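Long-range contact in N(2),N(2)-dimethylguanosine tRNA methyltransferase (Pyrococcus horikoshii, PDB 2DUL), which probably dimethylates the N2 atom of guanine 26 in a number of tRNAs, with S-adenosyl-L-methionine as methyl donor: residues Asp241-Asp253 against Gly264-Leu278. Residues are numbered along the deposited sequence; the frame is centred on the assembly and turned at random.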
ATOM      1  N   ASP A 241      19.687  -2.428  -9.710  1.00 19.08           N
ATOM      2  CA  ASP A 241      20.818  -2.171  -8.819  1.00 19.33           C
ATOM      3  C   ASP A 241      20.584  -0.941  -7.939  1.00 19.35           C
ATOM      4  O   ASP A 241      20.831  -0.976  -6.729  1.00 18.58           O
ATOM      5  CB  ASP A 241      22.118  -1.965  -9.616  1.00 21.83           C
ATOM      6  CG  ASP A 241      22.549  -3.207 -10.378  1.00 24.93           C
ATOM      7  OD1 ASP A 241      22.231  -4.329  -9.932  1.00 23.31           O
ATOM      8  OD2 ASP A 241      23.229  -3.058 -11.417  1.00 24.68           O
ATOM      9  N   GLU A 242      20.116   0.144  -8.548  1.00 17.22           N
ATOM     10  CA  GLU A 242      19.869   1.385  -7.816  1.00 19.83           C
ATOM     11  C   GLU A 242      18.760   1.207  -6.781  1.00 18.98           C
ATOM     12  O   GLU A 242      18.766   1.853  -5.733  1.00 19.60           O
ATOM     13  CB  GLU A 242      19.491   2.505  -8.788  1.00 22.70           C
ATOM     14  CG  GLU A 242      20.567   2.784  -9.828  1.00 30.50           C
ATOM     15  CD  GLU A 242      20.126   3.784 -10.880  1.00 34.37           C
ATOM     16  OE1 GLU A 242      19.073   3.564 -11.516  1.00 37.50           O
ATOM     17  OE2 GLU A 242      20.835   4.792 -11.073  1.00 39.93           O
ATOM     18  N   THR A 243      17.805   0.337  -7.088  1.00 18.24           N
ATOM     19  CA  THR A 243      16.699   0.074  -6.171  1.00 18.60           C
ATOM     20  C   THR A 243      17.228  -0.666  -4.946  1.00 17.87           C
ATOM     21  O   THR A 243      16.921  -0.299  -3.817  1.00 18.47           O
ATOM     22  CB  THR A 243      15.602  -0.758  -6.868  1.00 17.64           C
ATOM     23  OG1 THR A 243      15.082  -0.007  -7.975  1.00 19.69           O
ATOM     24  CG2 THR A 243      14.452  -1.075  -5.902  1.00 17.51           C
ATOM     25  N   LEU A 244      18.034  -1.703  -5.166  1.00 17.35           N
ATOM     26  CA  LEU A 244      18.593  -2.448  -4.044  1.00 17.29           C
ATOM     27  C   LEU A 244      19.474  -1.538  -3.181  1.00 18.95           C
ATOM     28  O   LEU A 244      19.628  -1.769  -1.982  1.00 19.03           O
ATOM     29  CB  LEU A 244      19.397  -3.660  -4.536  1.00 16.70           C
ATOM     30  CG  LEU A 244      18.610  -4.784  -5.226  1.00 18.12           C
ATOM     31  CD1 LEU A 244      19.555  -5.928  -5.584  1.00 20.13           C
ATOM     32  CD2 LEU A 244      17.500  -5.290  -4.301  1.00 19.05           C
ATOM     33  N   GLU A 245      20.042  -0.497  -3.784  1.00 19.29           N
ATOM     34  CA  GLU A 245      20.878   0.436  -3.032  1.00 19.84           C
ATOM     35  C   GLU A 245      20.055   1.314  -2.086  1.00 18.85           C
ATOM     36  O   GLU A 245      20.613   2.011  -1.244  1.00 19.87           O
ATOM     37  CB  GLU A 245      21.679   1.335  -3.980  1.00 21.98           C
ATOM     38  CG  GLU A 245      22.918   0.676  -4.557  1.00 29.09           C
ATOM     39  CD  GLU A 245      23.641   1.557  -5.564  1.00 35.82           C
ATOM     40  OE1 GLU A 245      24.718   1.145  -6.046  1.00 38.74           O
ATOM     41  OE2 GLU A 245      23.133   2.655  -5.880  1.00 37.83           O
ATOM     42  N   LYS A 246      18.734   1.289  -2.230  1.00 17.66           N
ATOM     43  CA  LYS A 246      17.880   2.095  -1.366  1.00 18.03           C
ATOM     44  C   LYS A 246      17.397   1.300  -0.157  1.00 18.25           C
ATOM     45  O   LYS A 246      16.665   1.821   0.696  1.00 18.37           O
ATOM     46  CB  LYS A 246      16.692   2.649  -2.153  1.00 19.49           C
ATOM     47  CG  LYS A 246      17.117   3.623  -3.243  1.00 23.99           C
ATOM     48  CD  LYS A 246      15.924   4.306  -3.884  1.00 29.49           C
ATOM     49  CE  LYS A 246      16.364   5.279  -4.972  1.00 33.17           C
ATOM     50  NZ  LYS A 246      15.203   6.002  -5.575  1.00 37.03           N
ATOM     51  N   LEU A 247      17.817   0.041  -0.082  1.00 16.30           N
ATOM     52  CA  LEU A 247      17.463  -0.824   1.043  1.00 17.03           C
ATOM     53  C   LEU A 247      18.427  -0.520   2.185  1.00 17.84           C
ATOM     54  O   LEU A 247      19.528  -0.010   1.968  1.00 16.45           O
ATOM     55  CB  LEU A 247      17.594  -2.304   0.662  1.00 17.46           C
ATOM     56  CG  LEU A 247      16.596  -2.904  -0.333  1.00 19.25           C
ATOM     57  CD1 LEU A 247      17.002  -4.338  -0.663  1.00 17.22           C
ATOM     58  CD2 LEU A 247      15.191  -2.872   0.268  1.00 20.05           C
ATOM     59  N   GLY A 248      18.014  -0.836   3.404  1.00 15.05           N
ATOM     60  CA  GLY A 248      18.875  -0.582   4.540  1.00 15.52           C
ATOM     61  C   GLY A 248      18.328  -1.211   5.804  1.00 16.52           C
ATOM     62  O   GLY A 248      17.409  -2.029   5.745  1.00 14.56           O
ATOM     63  N   TYR A 249      18.892  -0.823   6.942  1.00 16.91           N
ATOM     64  CA  TYR A 249      18.475  -1.364   8.229  1.00 17.22           C
ATOM     65  C   TYR A 249      18.289  -0.265   9.259  1.00 20.27           C
ATOM     66  O   TYR A 249      18.798   0.842   9.098  1.00 20.78           O
ATOM     67  CB  TYR A 249      19.514  -2.376   8.724  1.00 16.24           C
ATOM     68  CG  TYR A 249      19.662  -3.552   7.785  1.00 15.36           C
ATOM     69  CD1 TYR A 249      20.399  -3.434   6.600  1.00 16.53           C
ATOM     70  CD2 TYR A 249      18.984  -4.744   8.024  1.00 16.81           C
ATOM     71  CE1 TYR A 249      20.440  -4.470   5.674  1.00 16.77           C
ATOM     72  CE2 TYR A 249      19.015  -5.786   7.108  1.00 17.01           C
ATOM     73  CZ  TYR A 249      19.743  -5.641   5.931  1.00 18.53           C
ATOM     74  OH  TYR A 249      19.745  -6.655   5.010  1.00 17.47           O
ATOM     75  N   ILE A 250      17.560  -0.590  10.321  1.00 20.14           N
ATOM     76  CA  ILE A 250      17.289   0.351  11.394  1.00 19.15           C
ATOM     77  C   ILE A 250      17.802  -0.210  12.715  1.00 19.38           C
ATOM     78  O   ILE A 250      17.691  -1.408  12.976  1.00 18.30           O
ATOM     79  CB  ILE A 250      15.771   0.587  11.556  1.00 20.96           C
ATOM     80  CG1 ILE A 250      15.198   1.200  10.280  1.00 20.10           C
ATOM     81  CG2 ILE A 250      15.508   1.473  12.771  1.00 21.00           C
ATOM     82  CD1 ILE A 250      13.693   1.052  10.168  1.00 19.39           C
ATOM     83  N   TYR A 251      18.372   0.667  13.531  1.00 18.82           N
ATOM     84  CA  TYR A 251      18.863   0.312  14.848  1.00 18.84           C
ATOM     85  C   TYR A 251      18.005   1.160  15.776  1.00 21.06           C
ATOM     86  O   TYR A 251      17.769   2.341  15.512  1.00 22.43           O
ATOM     87  CB  TYR A 251      20.340   0.663  14.968  1.00 19.86           C
ATOM     88  CG  TYR A 251      21.201  -0.183  14.053  1.00 18.30           C
ATOM     89  CD1 TYR A 251      21.562  -1.481  14.412  1.00 18.85           C
ATOM     90  CD2 TYR A 251      21.629   0.306  12.818  1.00 20.27           C
ATOM     91  CE1 TYR A 251      22.329  -2.276  13.570  1.00 18.16           C
ATOM     92  CE2 TYR A 251      22.396  -0.480  11.958  1.00 19.43           C
ATOM     93  CZ  TYR A 251      22.743  -1.772  12.344  1.00 20.39           C
ATOM     94  OH  TYR A 251      23.491  -2.564  11.510  1.00 19.73           O
ATOM     95  N   PHE A 252      17.531   0.555  16.856  1.00 19.54           N
ATOM     96  CA  PHE A 252      16.642   1.250  17.777  1.00 21.11           C
ATOM     97  C   PHE A 252      17.069   1.050  19.226  1.00 23.04           C
ATOM     98  O   PHE A 252      17.290  -0.076  19.664  1.00 23.15           O
ATOM     99  CB  PHE A 252      15.222   0.715  17.569  1.00 22.64           C
ATOM    100  CG  PHE A 252      14.165   1.437  18.360  1.00 22.54           C
ATOM    101  CD1 PHE A 252      13.690   2.679  17.948  1.00 23.41           C
ATOM    102  CD2 PHE A 252      13.621   0.853  19.502  1.00 23.81           C
ATOM    103  CE1 PHE A 252      12.682   3.330  18.661  1.00 23.94           C
ATOM    104  CE2 PHE A 252      12.614   1.496  20.223  1.00 22.90           C
ATOM    105  CZ  PHE A 252      12.143   2.735  19.801  1.00 22.39           C
ATOM    106  N   ASP A 253      17.192   2.148  19.966  1.00 22.42           N
ATOM    107  CA  ASP A 253      17.586   2.073  21.373  1.00 24.97           C
ATOM    108  C   ASP A 253      16.317   2.051  22.221  1.00 23.82           C
ATOM    109  O   ASP A 253      15.612   3.053  22.306  1.00 22.77           O
ATOM    110  CB  ASP A 253      18.427   3.288  21.760  1.00 25.97           C
ATOM    111  CG  ASP A 253      19.104   3.127  23.117  1.00 30.07           C
ATOM    112  OD1 ASP A 253      18.535   2.455  24.012  1.00 30.03           O
ATOM    113  OD2 ASP A 253      20.203   3.689  23.290  1.00 31.77           O
ATOM    114  N   GLY A 264      22.492  -0.113   3.035  1.00 23.48           N
ATOM    115  CA  GLY A 264      23.357  -1.187   2.584  1.00 22.87           C
ATOM    116  C   GLY A 264      22.545  -2.459   2.468  1.00 21.27           C
ATOM    117  O   GLY A 264      21.512  -2.597   3.126  1.00 19.46           O
ATOM    118  N   PHE A 265      22.996  -3.389   1.637  1.00 20.04           N
ATOM    119  CA  PHE A 265      22.261  -4.631   1.457  1.00 20.15           C
ATOM    120  C   PHE A 265      22.267  -5.466   2.729  1.00 20.08           C
ATOM    121  O   PHE A 265      21.309  -6.189   3.004  1.00 17.99           O
ATOM    122  CB  PHE A 265      22.841  -5.432   0.289  1.00 21.08           C
ATOM    123  CG  PHE A 265      21.972  -6.583  -0.138  1.00 21.57           C
ATOM    124  CD1 PHE A 265      22.218  -7.872   0.329  1.00 21.15           C
ATOM    125  CD2 PHE A 265      20.883  -6.372  -0.981  1.00 20.75           C
ATOM    126  CE1 PHE A 265      21.389  -8.940  -0.038  1.00 22.01           C
ATOM    127  CE2 PHE A 265      20.047  -7.429  -1.354  1.00 23.49           C
ATOM    128  CZ  PHE A 265      20.304  -8.719  -0.877  1.00 22.03           C
ATOM    129  N   LEU A 266      23.346  -5.351   3.501  1.00 19.96           N
ATOM    130  CA  LEU A 266      23.489  -6.076   4.761  1.00 19.85           C
ATOM    131  C   LEU A 266      23.907  -5.111   5.871  1.00 20.58           C
ATOM    132  O   LEU A 266      24.604  -4.127   5.622  1.00 19.96           O
ATOM    133  CB  LEU A 266      24.553  -7.173   4.633  1.00 21.06           C
ATOM    134  CG  LEU A 266      24.283  -8.336   3.674  1.00 21.07           C
ATOM    135  CD1 LEU A 266      25.511  -9.241   3.601  1.00 19.69           C
ATOM    136  CD2 LEU A 266      23.068  -9.120   4.152  1.00 19.89           C
ATOM    137  N   PRO A 267      23.473  -5.374   7.115  1.00 18.69           N
ATOM    138  CA  PRO A 267      23.827  -4.512   8.246  1.00 18.24           C
ATOM    139  C   PRO A 267      25.254  -4.855   8.686  1.00 19.76           C
ATOM    140  O   PRO A 267      25.787  -5.900   8.303  1.00 19.96           O
ATOM    141  CB  PRO A 267      22.787  -4.889   9.295  1.00 17.97           C
ATOM    142  CG  PRO A 267      22.628  -6.368   9.062  1.00 17.93           C
ATOM    143  CD  PRO A 267      22.599  -6.486   7.542  1.00 16.91           C
ATOM    144  N   THR A 268      25.878  -3.994   9.483  1.00 20.68           N
ATOM    145  CA  THR A 268      27.246  -4.264   9.926  1.00 21.93           C
ATOM    146  C   THR A 268      27.412  -4.183  11.442  1.00 22.89           C
ATOM    147  O   THR A 268      28.534  -4.216  11.955  1.00 22.71           O
ATOM    148  CB  THR A 268      28.229  -3.283   9.274  1.00 22.22           C
ATOM    149  OG1 THR A 268      27.952  -1.956   9.732  1.00 24.21           O
ATOM    150  CG2 THR A 268      28.091  -3.329   7.757  1.00 23.04           C
ATOM    151  N   ARG A 269      26.291  -4.086  12.148  1.00 23.61           N
ATOM    152  CA  ARG A 269      26.289  -3.996  13.603  1.00 24.26           C
ATOM    153  C   ARG A 269      25.176  -4.882  14.156  1.00 23.84           C
ATOM    154  O   ARG A 269      24.220  -5.208  13.452  1.00 24.33           O
ATOM    155  CB  ARG A 269      26.069  -2.542  14.046  1.00 27.38           C
ATOM    156  CG  ARG A 269      27.084  -1.560  13.478  1.00 30.21           C
ATOM    157  CD  ARG A 269      27.067  -0.226  14.226  1.00 34.09           C
ATOM    158  NE  ARG A 269      25.828   0.534  14.052  1.00 33.90           N
ATOM    159  CZ  ARG A 269      25.475   1.165  12.935  1.00 36.40           C
ATOM    160  NH1 ARG A 269      26.263   1.135  11.866  1.00 35.04           N
ATOM    161  NH2 ARG A 269      24.335   1.844  12.892  1.00 36.22           N
ATOM    162  N   PRO A 270      25.281  -5.282  15.432  1.00 23.76           N
ATOM    163  CA  PRO A 270      24.249  -6.139  16.020  1.00 23.27           C
ATOM    164  C   PRO A 270      22.897  -5.473  16.257  1.00 22.13           C
ATOM    165  O   PRO A 270      22.780  -4.242  16.277  1.00 20.24           O
ATOM    166  CB  PRO A 270      24.905  -6.628  17.317  1.00 24.50           C
ATOM    167  CG  PRO A 270      25.804  -5.496  17.693  1.00 25.01           C
ATOM    168  CD  PRO A 270      26.396  -5.062  16.374  1.00 24.51           C
ATOM    169  N   ASN A 271      21.875  -6.311  16.410  1.00 21.90           N
ATOM    170  CA  ASN A 271      20.518  -5.853  16.672  1.00 22.54           C
ATOM    171  C   ASN A 271      19.885  -5.008  15.568  1.00 20.51           C
ATOM    172  O   ASN A 271      19.102  -4.104  15.852  1.00 20.37           O
ATOM    173  CB  ASN A 271      20.490  -5.079  17.994  1.00 25.85           C
ATOM    174  CG  ASN A 271      20.986  -5.914  19.165  1.00 31.67           C
ATOM    175  OD1 ASN A 271      20.554  -7.053  19.352  1.00 34.48           O
ATOM    176  ND2 ASN A 271      21.890  -5.352  19.961  1.00 31.36           N
ATOM    177  N   ALA A 272      20.217  -5.300  14.313  1.00 19.99           N
ATOM    178  CA  ALA A 272      19.647  -4.553  13.197  1.00 19.04           C
ATOM    179  C   ALA A 272      18.246  -5.047  12.855  1.00 18.75           C
ATOM    180  O   ALA A 272      17.935  -6.231  13.013  1.00 18.42           O
ATOM    181  CB  ALA A 272      20.548  -4.672  11.958  1.00 18.83           C
ATOM    182  N   TYR A 273      17.406  -4.128  12.388  1.00 17.19           N
ATOM    183  CA  TYR A 273      16.046  -4.450  11.979  1.00 18.23           C
ATOM    184  C   TYR A 273      15.947  -4.243  10.474  1.00 18.10           C
ATOM    185  O   TYR A 273      16.477  -3.266   9.941  1.00 19.57           O
ATOM    186  CB  TYR A 273      15.051  -3.536  12.687  1.00 18.50           C
ATOM    187  CG  TYR A 273      15.011  -3.756  14.175  1.00 21.69           C
ATOM    188  CD1 TYR A 273      14.237  -4.778  14.726  1.00 21.25           C
ATOM    189  CD2 TYR A 273      15.771  -2.962  15.034  1.00 22.52           C
ATOM    190  CE1 TYR A 273      14.219  -5.007  16.098  1.00 22.62           C
ATOM    191  CE2 TYR A 273      15.762  -3.183  16.411  1.00 24.84           C
ATOM    192  CZ  TYR A 273      14.981  -4.209  16.932  1.00 24.93           C
ATOM    193  OH  TYR A 273      14.954  -4.426  18.287  1.00 25.22           O
ATOM    194  N   GLY A 274      15.264  -5.158   9.794  1.00 17.99           N
ATOM    195  CA  GLY A 274      15.128  -5.056   8.351  1.00 17.62           C
ATOM    196  C   GLY A 274      15.485  -6.357   7.648  1.00 16.76           C
ATOM    197  O   GLY A 274      15.472  -7.419   8.269  1.00 16.43           O
ATOM    198  N   PRO A 275      15.865  -6.306   6.363  1.00 17.25           N
ATOM    199  CA  PRO A 275      15.971  -5.074   5.579  1.00 18.18           C
ATOM    200  C   PRO A 275      14.659  -4.328   5.344  1.00 17.89           C
ATOM    201  O   PRO A 275      13.587  -4.927   5.287  1.00 20.17           O
ATOM    202  CB  PRO A 275      16.609  -5.551   4.275  1.00 18.75           C
ATOM    203  CG  PRO A 275      16.052  -6.941   4.125  1.00 18.14           C
ATOM    204  CD  PRO A 275      16.183  -7.485   5.539  1.00 17.55           C
ATOM    205  N   VAL A 276      14.763  -3.009   5.240  1.00 16.83           N
ATOM    206  CA  VAL A 276      13.617  -2.156   4.971  1.00 15.74           C
ATOM    207  C   VAL A 276      13.977  -1.206   3.840  1.00 16.38           C
ATOM    208  O   VAL A 276      15.154  -0.995   3.534  1.00 16.97           O
ATOM    209  CB  VAL A 276      13.223  -1.287   6.188  1.00 18.82           C
ATOM    210  CG1 VAL A 276      12.798  -2.167   7.358  1.00 17.42           C
ATOM    211  CG2 VAL A 276      14.398  -0.386   6.582  1.00 19.63           C
ATOM    212  N   TRP A 277      12.951  -0.646   3.215  1.00 17.18           N
ATOM    213  CA  TRP A 277      13.128   0.333   2.151  1.00 17.93           C
ATOM    214  C   TRP A 277      13.436   1.637   2.885  1.00 18.07           C
ATOM    215  O   TRP A 277      12.701   2.015   3.799  1.00 15.64           O
ATOM    216  CB  TRP A 277      11.819   0.462   1.364  1.00 17.53           C
ATOM    217  CG  TRP A 277      11.799   1.544   0.341  1.00 18.95           C
ATOM    218  CD1 TRP A 277      11.155   2.743   0.427  1.00 18.44           C
ATOM    219  CD2 TRP A 277      12.394   1.500  -0.962  1.00 17.33           C
ATOM    220  NE1 TRP A 277      11.300   3.446  -0.746  1.00 19.38           N
ATOM    221  CE2 TRP A 277      12.058   2.706  -1.616  1.00 18.99           C
ATOM    222  CE3 TRP A 277      13.173   0.554  -1.643  1.00 17.92           C
ATOM    223  CZ2 TRP A 277      12.474   2.996  -2.920  1.00 20.15           C
ATOM    224  CZ3 TRP A 277      13.589   0.844  -2.945  1.00 18.79           C
ATOM    225  CH2 TRP A 277      13.236   2.055  -3.566  1.00 18.68           C
ATOM    226  N   LEU A 278      14.532   2.302   2.520  1.00 17.23           N
ATOM    227  CA  LEU A 278      14.894   3.574   3.150  1.00 17.94           C
ATOM    228  C   LEU A 278      14.677   4.729   2.175  1.00 19.21           C
ATOM    229  O   LEU A 278      15.071   5.866   2.442  1.00 18.76           O
ATOM    230  CB  LEU A 278      16.359   3.567   3.612  1.00 16.56           C
ATOM    231  CG  LEU A 278      16.725   2.637   4.772  1.00 17.53           C
ATOM    232  CD1 LEU A 278      18.197   2.799   5.124  1.00 16.36           C
ATOM    233  CD2 LEU A 278      15.858   2.979   5.982  1.00 17.49           C
TER
HETATM  234  O   HOH W   1      18.839  -2.013  17.513  1.00 20.26           O
HETATM  235  O   HOH W   2      15.295  -2.341  19.827  1.00 35.72           O
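With CG anti to the carbonyl carbon in both Y249 and Y251 (chi1 -61° in Y249), the two rings reach from strand 247-252 into the loop that leads to strand 273-277. These strands are the central strand and one edge of a three-stranded antiparallel sheet, completed by 259-263. Paired backbone bonds join G248 to V276 and I250 to Y273, and the register slips by one residue between them, a beta bulge at G274 and P275, whose peptide bond is cis. P267 lies over one face of the Y249 ring, its CD 3.5 Å from the ring centroid in a CH-pi contact, while the P275 ring lies beside the phenol, pointing the same way, with P275 CB 3.4 Å from Y249 OH. Y249 OH donates to F265 O at 2.6 Å, from a position tilted 31° out of the carbonyl plane. Without the phenol, as with an alanine here, F265 O would probably lose this donor and a gap open between P267 and P275. Over one face of Y251 the R269 guanidinium makes an off-centre cation-pi contact, its plane turned 35° from the ring; E260 holds R269 NH2 by a salt bridge, and E262 bonds Y251 OH. Beyond the bulge, W277 packs towards helix 192-209, with K246 CB over its six-membered ring. Past the I250–Y273 pair a water bridges the segments, accepting from F252 N and donating to N271 O at 2.7 Å.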